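33-36 kDa outer membrane protein (Acinetobacter baumannii, PDB 6GIE) probably forms a channel across the outer membrane, as a porin whose beta barrel would let small solutes pass. Local coordinates at residues Asp251-Gly256 with Asp271-Asn276; Gln30-Asp35 with Asn42-Ala47; Thr192-Tyr197 with Gly209-Gly214; Glu26-Ser31 with Gly289-Phe294. All blocks are in the same frame, centred on the assembly; numbering follows the deposited sequence.

Contact 1. Residues Asp251-Gly256 with Asp271-Asn276; sequences DHVWGG and DFVKAN. With C8E ((hydroxyethyloxy)tri(ethyloxy)octane), chain D; C8E ((hydroxyethyloxy)tri(ethyloxy)octane), chain C.
Lys274 lays its CB over one face of the Trp254 indole, 3.9 Å from the centroid of the six-membered ring. CG of Trp254 sits between the backbone N and the carbonyl carbon (chi1 62°), and the ring beyond it reaches over Lys274. ND2 of Asn276 meets the ring at its edge, with the amide plane almost perpendicular to the indole. The C8E detergent of chain D also passes the ring edge. C8E O15 takes a weak hydrogen bond from Trp254 NE1 (3.3 Å) and lies 3.1 Å from Lys274 CD. On the Val253 face, Val253 CG1 touches Val273 CG1 at 3.6 Å, and Val253 CG2 touches Ala275 CB. The two strands form a beta hairpin of the porin wall. It starts with a classic beta bulge, where Asp251 and His252 both face Asn276: Asp251 N reaches Asn276 O at 2.7 Å, while the bond from His252 N is weak. Farther out, strands 234-242 and 285-295 flank the hairpin.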
loop_
_atom_site.group_PDB
_atom_site.type_symbol
_atom_site.label_atom_id
_atom_site.label_comp_id
_atom_site.label_asym_id
_atom_site.label_seq_id
_atom_site.Cartn_x
_atom_site.Cartn_y
_atom_site.Cartn_z
ATOM N N ASP A 251 -7.220 8.127 -18.519
ATOM C CA ASP A 251 -8.453 7.427 -18.165
ATOM C C ASP A 251 -8.213 6.130 -17.346
ATOM O O ASP A 251 -8.713 5.983 -16.246
ATOM C CB ASP A 251 -9.244 7.122 -19.438
ATOM C CG ASP A 251 -10.652 7.667 -19.395
ATOM O OD1 ASP A 251 -10.805 8.917 -19.334
ATOM O OD2 ASP A 251 -11.603 6.843 -19.406
ATOM N N HIS A 252 -7.451 5.181 -17.861
ATOM C CA HIS A 252 -7.331 3.872 -17.192
ATOM C C HIS A 252 -5.878 3.500 -16.884
ATOM O O HIS A 252 -4.975 3.849 -17.655
ATOM C CB HIS A 252 -8.009 2.809 -18.055
ATOM C CG HIS A 252 -9.432 3.138 -18.357
ATOM N ND1 HIS A 252 -9.880 3.433 -19.626
ATOM C CD2 HIS A 252 -10.499 3.299 -17.535
ATOM C CE1 HIS A 252 -11.164 3.738 -19.580
ATOM N NE2 HIS A 252 -11.566 3.663 -18.322
ATOM N N VAL A 253 -5.674 2.834 -15.745
ATOM C CA VAL A 253 -4.375 2.323 -15.317
ATOM C C VAL A 253 -4.447 0.848 -14.949
ATOM O O VAL A 253 -5.325 0.460 -14.207
ATOM C CB VAL A 253 -3.877 3.046 -14.080
ATOM C CG1 VAL A 253 -2.584 2.430 -13.586
ATOM C CG2 VAL A 253 -3.690 4.523 -14.404
ATOM N N TRP A 254 -3.520 0.041 -15.464
ATOM C CA TRP A 254 -3.412 -1.344 -15.068
ATOM C C TRP A 254 -1.937 -1.749 -14.857
ATOM O O TRP A 254 -1.015 -1.158 -15.447
ATOM C CB TRP A 254 -4.160 -2.235 -16.057
ATOM C CG TRP A 254 -3.682 -2.213 -17.406
ATOM C CD1 TRP A 254 -2.935 -3.178 -17.986
ATOM C CD2 TRP A 254 -3.909 -1.206 -18.423
ATOM N NE1 TRP A 254 -2.639 -2.840 -19.292
ATOM C CE2 TRP A 254 -3.229 -1.635 -19.588
ATOM C CE3 TRP A 254 -4.587 0.020 -18.456
ATOM C CZ2 TRP A 254 -3.222 -0.878 -20.787
ATOM C CZ3 TRP A 254 -4.564 0.779 -19.630
ATOM C CH2 TRP A 254 -3.900 0.319 -20.786
ATOM N N GLY A 255 -1.724 -2.693 -13.951
ATOM C CA GLY A 255 -0.419 -3.116 -13.621
ATOM C C GLY A 255 -0.273 -4.556 -13.187
ATOM O O GLY A 255 -1.230 -5.205 -12.782
ATOM N N GLY A 256 0.959 -5.050 -13.291
ATOM C CA GLY A 256 1.305 -6.283 -12.659
ATOM C C GLY A 256 2.455 -6.050 -11.754
ATOM O O GLY A 256 3.238 -5.164 -11.989
ATOM N N ASP A 271 7.529 -3.917 -10.783
ATOM C CA ASP A 271 6.183 -3.394 -11.126
ATOM C C ASP A 271 6.176 -2.950 -12.575
ATOM O O ASP A 271 7.141 -2.312 -13.067
ATOM C CB ASP A 271 5.804 -2.171 -10.248
ATOM C CG ASP A 271 6.000 -2.414 -8.764
ATOM O OD1 ASP A 271 5.253 -3.258 -8.187
ATOM O OD2 ASP A 271 6.935 -1.787 -8.175
ATOM N N PHE A 272 5.101 -3.279 -13.276
ATOM C CA PHE A 272 4.940 -2.834 -14.627
ATOM C C PHE A 272 3.550 -2.240 -14.708
ATOM O O PHE A 272 2.568 -2.941 -14.427
ATOM C CB PHE A 272 5.098 -4.002 -15.610
ATOM C CG PHE A 272 4.724 -3.646 -17.022
ATOM C CD1 PHE A 272 5.155 -2.454 -17.588
ATOM C CD2 PHE A 272 4.029 -4.505 -17.809
ATOM C CE1 PHE A 272 4.839 -2.094 -18.885
ATOM C CE2 PHE A 272 3.728 -4.169 -19.147
ATOM C CZ PHE A 272 4.111 -2.944 -19.669
ATOM N N VAL A 273 3.448 -0.992 -15.167
ATOM C CA VAL A 273 2.186 -0.221 -15.066
ATOM C C VAL A 273 1.947 0.522 -16.338
ATOM O O VAL A 273 2.831 1.209 -16.840
ATOM C CB VAL A 273 2.193 0.729 -13.865
ATOM C CG1 VAL A 273 0.900 1.544 -13.751
ATOM C CG2 VAL A 273 2.326 -0.074 -12.570
ATOM N N LYS A 274 0.792 0.324 -16.931
ATOM C CA LYS A 274 0.479 0.997 -18.154
ATOM C C LYS A 274 -0.630 1.954 -17.880
ATOM O O LYS A 274 -1.467 1.668 -17.023
ATOM C CB LYS A 274 -0.061 0.008 -19.171
ATOM C CG LYS A 274 0.965 -0.974 -19.674
ATOM C CD LYS A 274 0.529 -1.767 -20.904
ATOM C CE LYS A 274 0.509 -0.921 -22.160
ATOM N NZ LYS A 274 0.330 -1.695 -23.410
ATOM N N ALA A 275 -0.686 3.072 -18.614
ATOM C CA ALA A 275 -1.848 3.973 -18.504
ATOM C C ALA A 275 -2.203 4.503 -19.852
ATOM O O ALA A 275 -1.331 4.692 -20.680
ATOM C CB ALA A 275 -1.588 5.125 -17.542
ATOM N N ASN A 276 -3.486 4.746 -20.081
ATOM C CA ASN A 276 -3.909 5.342 -21.343
ATOM C C ASN A 276 -4.976 6.460 -21.214
ATOM O O ASN A 276 -5.493 6.753 -20.092
ATOM C CB ASN A 276 -4.247 4.223 -22.327
ATOM C CG ASN A 276 -5.668 3.730 -22.237
ATOM O OD1 ASN A 276 -6.195 3.208 -23.221
ATOM N ND2 ASN A 276 -6.296 3.875 -21.085
HETATM O O12 C8E D . -2.643 -3.737 -23.172
HETATM C C13 C8E D . -1.566 -4.674 -23.141
HETATM C C14 C8E D . -1.482 -5.322 -21.766
HETATM O O15 C8E D . -0.470 -4.668 -21.000
HETATM C C16 C8E D . 0.157 -5.466 -19.991
HETATM C C17 C8E D . -0.425 -5.046 -18.653
HETATM O O18 C8E D . 0.131 -5.784 -17.569
HETATM C C19 C8E D . -0.540 -5.537 -16.345
HETATM C C20 C8E D . -1.808 -6.365 -16.206
HETATM O O21 C8E D . -1.489 -7.595 -15.544
HETATM C C6 C8E C . 9.787 -13.362 -8.707
HETATM C C7 C8E C . 9.808 -11.889 -8.991
HETATM C C8 C8E C . 10.402 -11.095 -7.848
HETATM O O9 C8E C . 11.536 -10.330 -8.313
HETATM C C10 C8E C . 11.263 -9.199 -9.132
HETATM C C11 C8E C . 12.536 -8.539 -9.647
HETATM O O12 C8E C . 12.887 -8.799 -11.021
HETATM C C13 C8E C . 11.872 -9.174 -11.909
HETATM C C14 C8E C . 12.107 -8.715 -13.331
HETATM O O15 C8E C . 10.760 -8.507 -13.748
HETATM C C16 C8E C . 10.516 -7.909 -14.985
HETATM C C17 C8E C . 9.234 -7.112 -14.830
HETATM O O18 C8E C . 8.331 -7.716 -13.912
HETATM C C19 C8E C . 7.227 -6.834 -13.660
HETATM C C20 C8E C . 6.249 -7.478 -12.679
HETATM O O21 C8E C . 5.156 -8.087 -13.380
#

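Contact 2. Residues Gln30-Asp35 with Asn42-Ala47; sequences QSEYVD and NFTGTA
Glu32 and Thr44 meet in the more closely packed part of this contact, with OE2 of Glu32 3.5 Å from the methyl CG2 of Thr44. Chi1 of -58° for OG1 leaves CG2 anti to the backbone N, where it meets Glu32 OE2. On the same face, Val34 CG2 comes within 4.1 Å of Thr44 OG1. Backbone bonds hold the strands beneath. Glu32 and Thr44 exchange two, both 2.9 Å between N and O, and Val34 N binds Asn42 O. At Gln30 the grip is uneven: Thr46 N binds Gln30 O well, but the return bond from Gln30 N is weak and bent to 123°. This is the first hairpin of the porin barrel, strand 22-35 turning back as strand 43-52. A classic beta bulge at Asn42 and Phe43, both facing Lys83, lies on its other edge. The Tyr33 face is the more exposed one. The Tyr33 and Phe43 rings approach obliquely, Tyr33 CD1 to Phe43 CE1 4.0 Å, with planes at 52°. Tyr33 also runs beside Asn42. One water joins their ends, 2.6 Å from Tyr33 OH, and donates to Asn42 OD1. On the Glu32 face, Thr46 OG1 bonds to Asn80.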
loop_
_atom_site.group_PDB
_atom_site.type_symbol
_atom_site.label_atom_id
_atom_site.label_comp_id
_atom_site.label_asym_id
_atom_site.label_seq_id
_atom_site.Cartn_x
_atom_site.Cartn_y
_atom_site.Cartn_z
ATOM N N GLN A 30 12.537 2.203 -3.853
ATOM C CA GLN A 30 11.864 1.978 -5.104
ATOM C C GLN A 30 12.261 3.002 -6.127
ATOM O O GLN A 30 12.328 4.181 -5.814
ATOM C CB GLN A 30 10.389 2.063 -4.891
ATOM C CG GLN A 30 9.650 1.764 -6.149
ATOM C CD GLN A 30 8.198 2.133 -6.086
ATOM O OE1 GLN A 30 7.680 2.580 -5.051
ATOM N NE2 GLN A 30 7.528 1.964 -7.208
ATOM N N SER A 31 12.606 2.531 -7.329
ATOM C CA SER A 31 12.914 3.360 -8.462
ATOM C C SER A 31 12.001 3.003 -9.610
ATOM O O SER A 31 11.650 1.796 -9.786
ATOM C CB SER A 31 14.316 3.060 -8.968
ATOM O OG SER A 31 15.269 3.733 -8.222
ATOM N N GLU A 32 11.662 4.009 -10.420
ATOM C CA GLU A 32 10.764 3.807 -11.525
ATOM C C GLU A 32 11.084 4.701 -12.682
ATOM O O GLU A 32 11.552 5.840 -12.510
ATOM C CB GLU A 32 9.294 3.987 -11.162
ATOM C CG GLU A 32 8.834 3.353 -9.857
ATOM C CD GLU A 32 7.686 4.116 -9.197
ATOM O OE1 GLU A 32 6.575 4.131 -9.770
ATOM O OE2 GLU A 32 7.901 4.710 -8.111
ATOM N N TYR A 33 10.877 4.143 -13.874
ATOM C CA TYR A 33 10.984 4.871 -15.104
ATOM C C TYR A 33 9.634 4.859 -15.841
ATOM O O TYR A 33 8.976 3.817 -16.001
ATOM C CB TYR A 33 12.027 4.251 -15.972
ATOM C CG TYR A 33 12.218 4.969 -17.283
ATOM C CD1 TYR A 33 12.844 6.224 -17.314
ATOM C CD2 TYR A 33 11.813 4.398 -18.506
ATOM C CE1 TYR A 33 13.063 6.894 -18.511
ATOM C CE2 TYR A 33 12.027 5.068 -19.710
ATOM C CZ TYR A 33 12.659 6.318 -19.710
ATOM O OH TYR A 33 12.893 7.027 -20.886
ATOM N N VAL A 34 9.273 6.050 -16.310
ATOM C CA VAL A 34 7.946 6.360 -16.807
ATOM C C VAL A 34 8.148 6.824 -18.255
ATOM O O VAL A 34 8.760 7.871 -18.513
ATOM C CB VAL A 34 7.252 7.457 -15.906
ATOM C CG1 VAL A 34 5.769 7.621 -16.244
ATOM C CG2 VAL A 34 7.356 7.118 -14.422
ATOM N N ASP A 35 7.681 6.034 -19.202
ATOM C CA ASP A 35 7.841 6.364 -20.639
ATOM C C ASP A 35 6.476 6.782 -21.233
ATOM O O ASP A 35 5.467 6.158 -20.937
ATOM C CB ASP A 35 8.449 5.146 -21.368
ATOM C CG ASP A 35 8.750 5.405 -22.824
ATOM O OD1 ASP A 35 8.552 6.550 -23.279
ATOM O OD2 ASP A 35 9.175 4.454 -23.538
ATOM N N ASN A 42 9.871 11.449 -15.834
ATOM C CA ASN A 42 10.472 10.231 -16.371
ATOM C C ASN A 42 11.084 9.346 -15.279
ATOM O O ASN A 42 10.762 8.170 -15.210
ATOM C CB ASN A 42 11.508 10.566 -17.451
ATOM C CG ASN A 42 10.880 11.178 -18.686
ATOM O OD1 ASN A 42 11.177 10.785 -19.831
ATOM N ND2 ASN A 42 9.988 12.139 -18.460
ATOM N N PHE A 43 11.935 9.897 -14.413
ATOM C CA PHE A 43 12.467 9.139 -13.259
ATOM C C PHE A 43 11.746 9.419 -11.941
ATOM O O PHE A 43 11.409 10.559 -11.651
ATOM C CB PHE A 43 13.936 9.463 -13.042
ATOM C CG PHE A 43 14.779 9.390 -14.289
ATOM C CD1 PHE A 43 15.287 8.182 -14.729
ATOM C CD2 PHE A 43 15.065 10.540 -15.015
ATOM C CE1 PHE A 43 16.079 8.130 -15.876
ATOM C CE2 PHE A 43 15.835 10.498 -16.169
ATOM C CZ PHE A 43 16.350 9.283 -16.594
ATOM N N THR A 44 11.586 8.380 -11.127
ATOM C CA THR A 44 10.924 8.450 -9.828
ATOM C C THR A 44 11.705 7.612 -8.832
ATOM O O THR A 44 12.177 6.536 -9.164
ATOM C CB THR A 44 9.465 7.935 -9.898
ATOM O OG1 THR A 44 8.743 8.710 -10.854
ATOM C CG2 THR A 44 8.759 8.063 -8.569
ATOM N N GLY A 45 11.860 8.129 -7.613
ATOM C CA GLY A 45 12.414 7.361 -6.486
ATOM C C GLY A 45 11.615 7.596 -5.200
ATOM O O GLY A 45 11.141 8.710 -4.961
ATOM N N THR A 46 11.470 6.544 -4.391
ATOM C CA THR A 46 10.769 6.576 -3.110
ATOM C C THR A 46 11.551 5.743 -2.112
ATOM O O THR A 46 11.962 4.622 -2.416
ATOM C CB THR A 46 9.375 6.023 -3.202
ATOM O OG1 THR A 46 8.698 6.710 -4.228
ATOM C CG2 THR A 46 8.585 6.234 -1.873
ATOM N N ALA A 47 11.816 6.357 -0.962
ATOM C CA ALA A 47 12.362 5.730 0.221
ATOM C C ALA A 47 11.310 5.978 1.337
ATOM O O ALA A 47 10.722 7.059 1.411
ATOM C CB ALA A 47 13.690 6.370 0.572
HETATM O O HOH W 1 11.643 9.219 -21.687
#

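Contact 3. Residues Thr192-Tyr197 with Gly209-Gly214; sequences TARTKY and GFEAFG
Lys196 crosses the side chain of Glu211, its partner in a non-hydrogen-bonded pair. Lys196 CB lies 4.1 Å from Glu211 CG. Lys196 CG is closer, 3.6 Å from Glu211 CG. CD and CE both pass near Glu211 OE2. The chain is extended as far as CE, then bends (chi4 66°) and brings Lys196 NZ to 3.1 Å from Glu211 OE2 in a salt bridge. NZ meets that oxygen from above the carboxylate plane. It also bridges to Glu65, and Lys196 makes a cation-pi contact with Phe68. Glu211 OE1 faces Arg194 NH1 in a long salt bridge of 3.8 Å. Arg194 has its own partner in Glu140, bound through NE. Arg194 CB packs 3.6 Å from Phe213 CD1, and its CD lies at the edge of that ring. On the opposite face, Tyr197 and Phe210 lie side by side, CD2 to CD2 4.1 Å. A charged network on one face, with Phe213 beside it, and two surface rings on the other fit a porin beta barrel, the charges probably lining the interior.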
loop_
_atom_site.group_PDB
_atom_site.type_symbol
_atom_site.label_atom_id
_atom_site.label_comp_id
_atom_site.label_asym_id
_atom_site.label_seq_id
_atom_site.Cartn_x
_atom_site.Cartn_y
_atom_site.Cartn_z
ATOM N N THR A 192 -13.279 9.336 0.976
ATOM C CA THR A 192 -12.700 8.109 0.466
ATOM C C THR A 192 -13.280 6.927 1.150
ATOM O O THR A 192 -13.800 7.015 2.282
ATOM C CB THR A 192 -11.201 8.065 0.711
ATOM O OG1 THR A 192 -10.952 8.077 2.124
ATOM C CG2 THR A 192 -10.533 9.269 0.039
ATOM N N ALA A 193 -13.152 5.793 0.482
ATOM C CA ALA A 193 -13.587 4.538 1.071
ATOM C C ALA A 193 -12.622 3.536 0.646
ATOM O O ALA A 193 -12.170 3.556 -0.529
ATOM C CB ALA A 193 -14.976 4.111 0.581
ATOM N N ARG A 194 -12.343 2.594 1.547
ATOM C CA ARG A 194 -11.569 1.473 1.109
ATOM C C ARG A 194 -11.719 0.206 1.932
ATOM O O ARG A 194 -12.072 0.207 3.143
ATOM C CB ARG A 194 -10.093 1.921 1.027
ATOM C CG ARG A 194 -9.335 2.074 2.309
ATOM C CD ARG A 194 -7.814 2.328 2.048
ATOM N NE ARG A 194 -7.202 2.526 3.370
ATOM C CZ ARG A 194 -6.655 1.562 4.075
ATOM N NH1 ARG A 194 -6.475 0.360 3.565
ATOM N NH2 ARG A 194 -6.207 1.808 5.281
ATOM N N THR A 195 -11.308 -0.879 1.297
ATOM C CA THR A 195 -11.356 -2.159 1.952
ATOM C C THR A 195 -10.087 -2.902 1.743
ATOM O O THR A 195 -9.433 -2.669 0.757
ATOM C CB THR A 195 -12.506 -3.040 1.416
ATOM O OG1 THR A 195 -12.298 -3.345 0.052
ATOM C CG2 THR A 195 -13.803 -2.359 1.549
ATOM N N LYS A 196 -9.752 -3.761 2.699
ATOM C CA LYS A 196 -8.633 -4.624 2.589
ATOM C C LYS A 196 -8.881 -6.009 3.160
ATOM O O LYS A 196 -9.374 -6.164 4.283
ATOM C CB LYS A 196 -7.417 -4.026 3.346
ATOM C CG LYS A 196 -6.056 -4.718 3.037
ATOM C CD LYS A 196 -4.910 -3.878 3.679
ATOM C CE LYS A 196 -3.581 -4.570 3.840
ATOM N NZ LYS A 196 -3.017 -4.850 2.519
ATOM N N TYR A 197 -8.447 -7.035 2.418
ATOM C CA TYR A 197 -8.574 -8.413 2.948
ATOM C C TYR A 197 -7.317 -9.172 2.743
ATOM O O TYR A 197 -6.695 -9.053 1.689
ATOM C CB TYR A 197 -9.761 -9.188 2.270
ATOM C CG TYR A 197 -9.895 -10.637 2.755
ATOM C CD1 TYR A 197 -10.409 -10.925 4.013
ATOM C CD2 TYR A 197 -9.535 -11.694 1.957
ATOM C CE1 TYR A 197 -10.537 -12.230 4.429
ATOM C CE2 TYR A 197 -9.685 -13.004 2.379
ATOM C CZ TYR A 197 -10.173 -13.250 3.602
ATOM O OH TYR A 197 -10.260 -14.528 4.040
ATOM N N GLY A 209 -4.704 -11.674 -1.253
ATOM C CA GLY A 209 -5.002 -10.345 -0.723
ATOM C C GLY A 209 -5.707 -9.464 -1.721
ATOM O O GLY A 209 -5.380 -9.469 -2.929
ATOM N N PHE A 210 -6.685 -8.699 -1.228
ATOM C CA PHE A 210 -7.444 -7.813 -2.082
ATOM C C PHE A 210 -7.478 -6.493 -1.401
ATOM O O PHE A 210 -7.645 -6.431 -0.120
ATOM C CB PHE A 210 -8.938 -8.248 -2.278
ATOM C CG PHE A 210 -9.136 -9.634 -2.796
ATOM C CD1 PHE A 210 -8.888 -9.960 -4.133
ATOM C CD2 PHE A 210 -9.670 -10.632 -1.968
ATOM C CE1 PHE A 210 -9.139 -11.261 -4.613
ATOM C CE2 PHE A 210 -9.933 -11.902 -2.430
ATOM C CZ PHE A 210 -9.636 -12.224 -3.745
ATOM N N GLU A 211 -7.425 -5.456 -2.231
ATOM C CA GLU A 211 -7.621 -4.056 -1.791
ATOM C C GLU A 211 -8.404 -3.288 -2.869
ATOM O O GLU A 211 -8.119 -3.390 -4.092
ATOM C CB GLU A 211 -6.261 -3.299 -1.596
ATOM C CG GLU A 211 -5.570 -3.539 -0.298
ATOM C CD GLU A 211 -4.632 -2.396 0.166
ATOM O OE1 GLU A 211 -5.066 -1.229 0.376
ATOM O OE2 GLU A 211 -3.449 -2.696 0.389
ATOM N N ALA A 212 -9.346 -2.494 -2.419
ATOM C CA ALA A 212 -10.191 -1.691 -3.291
ATOM C C ALA A 212 -10.332 -0.310 -2.678
ATOM O O ALA A 212 -10.231 -0.146 -1.435
ATOM C CB ALA A 212 -11.560 -2.341 -3.423
ATOM N N PHE A 213 -10.529 0.674 -3.547
ATOM C CA PHE A 213 -10.364 2.096 -3.204
ATOM C C PHE A 213 -11.318 2.842 -4.051
ATOM O O PHE A 213 -11.393 2.614 -5.292
ATOM C CB PHE A 213 -8.939 2.585 -3.549
ATOM C CG PHE A 213 -8.520 3.864 -2.842
ATOM C CD1 PHE A 213 -8.293 3.887 -1.463
ATOM C CD2 PHE A 213 -8.297 5.041 -3.557
ATOM C CE1 PHE A 213 -7.893 5.057 -0.810
ATOM C CE2 PHE A 213 -7.881 6.206 -2.906
ATOM C CZ PHE A 213 -7.681 6.215 -1.535
ATOM N N GLY A 214 -12.087 3.704 -3.385
ATOM C CA GLY A 214 -12.901 4.701 -4.066
ATOM C C GLY A 214 -12.628 6.092 -3.518
ATOM O O GLY A 214 -12.462 6.280 -2.318
HETATM O O HOH W 2 -10.753 -5.777 -0.253
#

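Contact 4. Residues Glu26-Ser31 with Gly289-Phe294; sequences EVQGQS and GLNAKF
Gln28 packs its CG against Lys293 CB at 3.7 Å, in a non-hydrogen-bonded pair between the first and last strands of the barrel. Backbone hydrogen bonds carry the joint. Val27 with Phe294, Gly29 with Ala292 and Ser31 with Leu290 each exchange two. The longest of the six, Leu290 N to Ser31 O, is 3.1 Å.

Side-chain packing lies on both faces. On the Gln28 face, Gln30 CG meets Asn291 CB at 3.9 Å, and the two amide planes are nearly perpendicular. On the Val27 face, Val27 CG2 touches Phe294 CB at 3.9 Å. Val27 O lies at the edge of the Phe294 ring.

Polar contacts gather round Lys293. Lys293 CD comes within 3.8 Å of Glu26 OE1. The bend at chi3 (24°) turns Lys293 CE, which lies 3.9 Å from Glu26 OE2. The charged ends stay beyond salt-bridge range, with Glu26 OE2 4.3 Å from Lys293 NZ. A water links the two residues, donating to Glu26 OE1 and accepting from Lys293 NZ. Each end has a direct partner: Glu26 OE1 bridges to Arg295, and Lys293 NZ bonds to Gln259.

The chemistry implies a barrel seam closed by regular backbone bonding, with the opposite charges across it probably coupled partly through water.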
loop_
_atom_site.group_PDB
_atom_site.type_symbol
_atom_site.label_atom_id
_atom_site.label_comp_id
_atom_site.label_asym_id
_atom_site.label_seq_id
_atom_site.Cartn_x
_atom_site.Cartn_y
_atom_site.Cartn_z
ATOM N N GLU A 26 10.921 -1.397 9.120
ATOM C CA GLU A 26 10.976 -1.829 7.742
ATOM C C GLU A 26 11.425 -0.633 6.947
ATOM O O GLU A 26 10.902 0.468 7.145
ATOM C CB GLU A 26 9.612 -2.301 7.250
ATOM C CG GLU A 26 9.568 -2.514 5.745
ATOM C CD GLU A 26 8.229 -3.070 5.246
ATOM O OE1 GLU A 26 7.904 -4.252 5.610
ATOM O OE2 GLU A 26 7.579 -2.325 4.425
ATOM N N VAL A 27 12.425 -0.814 6.107
ATOM C CA VAL A 27 12.765 0.244 5.179
ATOM C C VAL A 27 12.580 -0.266 3.797
ATOM O O VAL A 27 12.799 -1.449 3.524
ATOM C CB VAL A 27 14.180 0.863 5.393
ATOM C CG1 VAL A 27 14.200 1.561 6.721
ATOM C CG2 VAL A 27 15.244 -0.183 5.360
ATOM N N GLN A 28 12.176 0.643 2.925
ATOM C CA GLN A 28 11.833 0.266 1.598
ATOM C C GLN A 28 12.274 1.328 0.647
ATOM O O GLN A 28 12.137 2.526 0.945
ATOM C CB GLN A 28 10.319 0.038 1.453
ATOM C CG GLN A 28 9.987 -0.783 0.218
ATOM C CD GLN A 28 8.534 -0.698 -0.179
ATOM O OE1 GLN A 28 7.651 -0.521 0.672
ATOM N NE2 GLN A 28 8.277 -0.800 -1.486
ATOM N N GLY A 29 12.828 0.870 -0.477
ATOM C CA GLY A 29 13.248 1.707 -1.599
ATOM C C GLY A 29 12.649 1.258 -2.928
ATOM O O GLY A 29 12.304 0.090 -3.107
ATOM N N GLN A 30 12.537 2.203 -3.853
ATOM C CA GLN A 30 11.864 1.978 -5.104
ATOM C C GLN A 30 12.261 3.002 -6.127
ATOM O O GLN A 30 12.328 4.181 -5.814
ATOM C CB GLN A 30 10.389 2.063 -4.891
ATOM C CG GLN A 30 9.650 1.764 -6.149
ATOM C CD GLN A 30 8.198 2.133 -6.086
ATOM O OE1 GLN A 30 7.680 2.580 -5.051
ATOM N NE2 GLN A 30 7.528 1.964 -7.208
ATOM N N SER A 31 12.606 2.531 -7.329
ATOM C CA SER A 31 12.914 3.360 -8.462
ATOM C C SER A 31 12.001 3.003 -9.610
ATOM O O SER A 31 11.650 1.796 -9.786
ATOM C CB SER A 31 14.316 3.060 -8.968
ATOM O OG SER A 31 15.269 3.733 -8.222
ATOM N N GLY A 289 9.377 -0.641 -12.845
ATOM C CA GLY A 289 9.785 -0.348 -11.501
ATOM C C GLY A 289 10.368 -1.544 -10.789
ATOM O O GLY A 289 9.969 -2.666 -11.037
ATOM N N LEU A 290 11.382 -1.280 -9.969
ATOM C CA LEU A 290 11.965 -2.222 -9.085
ATOM C C LEU A 290 11.936 -1.662 -7.670
ATOM O O LEU A 290 12.134 -0.470 -7.456
ATOM C CB LEU A 290 13.428 -2.430 -9.451
ATOM C CG LEU A 290 13.712 -3.116 -10.799
ATOM C CD1 LEU A 290 15.200 -3.430 -10.896
ATOM C CD2 LEU A 290 12.942 -4.385 -11.011
ATOM N N ASN A 291 11.785 -2.558 -6.719
ATOM C CA ASN A 291 11.758 -2.188 -5.366
ATOM C C ASN A 291 12.430 -3.231 -4.443
ATOM O O ASN A 291 12.710 -4.383 -4.825
ATOM C CB ASN A 291 10.313 -1.865 -4.958
ATOM C CG ASN A 291 9.418 -3.039 -5.087
ATOM O OD1 ASN A 291 9.535 -3.995 -4.314
ATOM N ND2 ASN A 291 8.550 -3.027 -6.108
ATOM N N ALA A 292 12.704 -2.791 -3.217
ATOM C CA ALA A 292 13.372 -3.631 -2.264
ATOM C C ALA A 292 13.001 -3.244 -0.867
ATOM O O ALA A 292 12.720 -2.050 -0.609
ATOM C CB ALA A 292 14.883 -3.471 -2.420
ATOM N N LYS A 293 13.069 -4.210 0.049
ATOM C CA LYS A 293 12.743 -3.895 1.417
ATOM C C LYS A 293 13.491 -4.741 2.449
ATOM O O LYS A 293 13.796 -5.925 2.210
ATOM C CB LYS A 293 11.218 -3.967 1.595
ATOM C CG LYS A 293 10.691 -5.256 2.136
ATOM C CD LYS A 293 9.149 -5.316 2.221
ATOM C CE LYS A 293 8.407 -4.374 1.254
ATOM N NZ LYS A 293 7.005 -4.850 1.050
ATOM N N PHE A 294 13.793 -4.098 3.589
ATOM C CA PHE A 294 14.584 -4.689 4.625
ATOM C C PHE A 294 13.803 -4.548 5.915
ATOM O O PHE A 294 13.313 -3.451 6.270
ATOM C CB PHE A 294 15.983 -3.987 4.777
ATOM C CG PHE A 294 16.719 -3.868 3.490
ATOM C CD1 PHE A 294 16.328 -2.902 2.525
ATOM C CD2 PHE A 294 17.756 -4.776 3.171
ATOM C CE1 PHE A 294 16.978 -2.834 1.295
ATOM C CE2 PHE A 294 18.388 -4.707 1.934
ATOM C CZ PHE A 294 17.991 -3.747 0.995
HETATM O O HOH W 3 5.595 -4.926 3.797
#

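Overall arrangement
From the N terminus, strand 22-35 serves two contacts. Contact 2 closes a short loop at once, pairing it with strand 43-52. Contact 4 pairs it with strand 285-295 near the C terminus, so its loop spans most of the chain, joins the first and last strands and so closes the barrel. The two share Gln30 and Ser31. Contacts 3 and 1 follow in series within that long loop, each closing a local hairpin, and none of the loops cross. Contact 3 lies across the chain's centre from contacts 2 and 4, touching neither. Contact 1 adjoins contact 4 through neighbouring strands 266-276 and 285-295, where Asp271 N probably bonds to Gly289 O.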